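PDB 2EP5: malonyl CoA reductase (malonate semialdehyde-forming) from Sulfolobus tokodaii, which probably catalyses the NADP-dependent interconversion of malonyl-CoA and malonate semialdehyde, as a member of the aspartate-semialdehyde dehydrogenase family. Local coordinates for residues N87-E91 with A108-R112. Residues are numbered along the deposited sequence; the frame is centred on the assembly and turned at random.
Sequences NELAE and ASPFR
N87 meets A108 and S109. Its CG lies anti to its own carbonyl carbon (chi1 -68°), which brings the carboxamide up against the backbone of S109. The amide is probably modelled the wrong way round. Turned over, it may hydrogen bond to S109. The backbone O of N87 meets the CG-CD edge of the P110 ring, 3.3 Å from CG. Replacing N87 with an alanine would probably leave the start of S109 without its polar neighbour and open a gap beside the A108 methyl. A90 is buried and points its methyl at the loop. Its CB meets the CB of A108 at 3.4 Å, and CG of P110 lies more loosely against the same methyl. E91 lays its CB alongside CB of P110, 3.9 Å apart. Its CG, anti to the backbone N (chi1 -159°), reaches CE2 of F111 at 3.7 Å. The extended chain crosses the phenylalanine side chain at about a right angle. On the loop side, S109 to R112 form a type II turn, closed by R112 N to S109 O at 3.0 Å. R112 then forms a salt bridge with E211. The contact packs helix 87-99, the beta-alpha-beta crossover between strands 80-83 and 103-106 of the Rossmann-type domain, against the loop after strand 103-106. Its chemistry is mostly apolar, with polar groups gathered at N87, about 9 Å from the side chain of the predicted nucleophile C151.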
# COMPACT_ATOMS: atom_id res chain seq x y z
N ASN A 87 -26.01 10.71 0.15
CA ASN A 87 -26.45 11.98 -0.41
C ASN A 87 -27.53 11.88 -1.49
O ASN A 87 -28.46 12.69 -1.50
CB ASN A 87 -25.23 12.74 -0.96
CG ASN A 87 -24.27 13.20 0.13
OD1 ASN A 87 -23.10 13.51 -0.12
ND2 ASN A 87 -24.77 13.26 1.36
N GLU A 88 -27.43 10.90 -2.37
CA GLU A 88 -28.41 10.75 -3.45
C GLU A 88 -29.78 10.19 -3.05
O GLU A 88 -30.67 10.09 -3.88
CB GLU A 88 -27.84 9.88 -4.57
CG GLU A 88 -26.35 9.63 -4.48
CD GLU A 88 -25.97 8.82 -3.25
OE1 GLU A 88 -26.44 7.66 -3.12
OE2 GLU A 88 -25.20 9.34 -2.42
N LEU A 89 -29.95 9.84 -1.78
CA LEU A 89 -31.24 9.29 -1.33
C LEU A 89 -31.85 10.07 -0.18
O LEU A 89 -33.05 9.96 0.08
CB LEU A 89 -31.07 7.84 -0.89
CG LEU A 89 -30.48 6.86 -1.90
CD1 LEU A 89 -30.23 5.50 -1.24
CD2 LEU A 89 -31.43 6.72 -3.08
N ALA A 90 -31.04 10.87 0.49
CA ALA A 90 -31.48 11.63 1.65
C ALA A 90 -32.59 12.66 1.48
O ALA A 90 -33.44 12.78 2.35
CB ALA A 90 -30.27 12.28 2.31
N GLU A 91 -32.58 13.42 0.38
CA GLU A 91 -33.59 14.47 0.21
C GLU A 91 -35.03 14.02 0.37
O GLU A 91 -35.72 14.46 1.28
CB GLU A 91 -33.43 15.19 -1.14
CG GLU A 91 -34.10 16.57 -1.13
CD GLU A 91 -33.98 17.33 -2.44
OE1 GLU A 91 -32.88 17.36 -3.03
OE2 GLU A 91 -34.99 17.91 -2.89
N ALA A 108 -26.10 14.03 5.78
CA ALA A 108 -26.14 13.90 4.32
C ALA A 108 -26.23 15.32 3.74
O ALA A 108 -26.83 16.20 4.36
CB ALA A 108 -27.34 13.08 3.88
N SER A 109 -25.67 15.52 2.56
CA SER A 109 -25.63 16.83 1.90
C SER A 109 -26.92 17.62 1.58
O SER A 109 -26.94 18.84 1.69
CB SER A 109 -24.80 16.72 0.63
OG SER A 109 -25.39 15.79 -0.26
N PRO A 110 -28.01 16.94 1.16
CA PRO A 110 -29.23 17.70 0.85
C PRO A 110 -29.69 18.67 1.96
O PRO A 110 -29.71 18.32 3.14
CB PRO A 110 -30.26 16.60 0.59
CG PRO A 110 -29.41 15.51 -0.02
CD PRO A 110 -28.20 15.51 0.90
N PHE A 111 -30.03 19.89 1.56
CA PHE A 111 -30.49 20.93 2.48
C PHE A 111 -29.41 21.63 3.30
O PHE A 111 -29.69 22.64 3.95
CB PHE A 111 -31.53 20.36 3.45
CG PHE A 111 -32.82 19.96 2.80
CD1 PHE A 111 -33.66 20.93 2.25
CD2 PHE A 111 -33.21 18.62 2.75
CE1 PHE A 111 -34.87 20.57 1.64
CE2 PHE A 111 -34.41 18.25 2.15
CZ PHE A 111 -35.24 19.23 1.59
N ARG A 112 -28.18 21.11 3.30
CA ARG A 112 -27.12 21.71 4.10
C ARG A 112 -27.00 23.22 3.92
O ARG A 112 -26.68 23.94 4.87
CB ARG A 112 -25.77 21.08 3.78
CG ARG A 112 -25.47 19.79 4.51
CD ARG A 112 -24.06 19.37 4.16
NE ARG A 112 -23.75 17.99 4.50
CZ ARG A 112 -22.85 17.26 3.84
NH1 ARG A 112 -22.20 17.80 2.81
NH2 ARG A 112 -22.60 16.01 4.19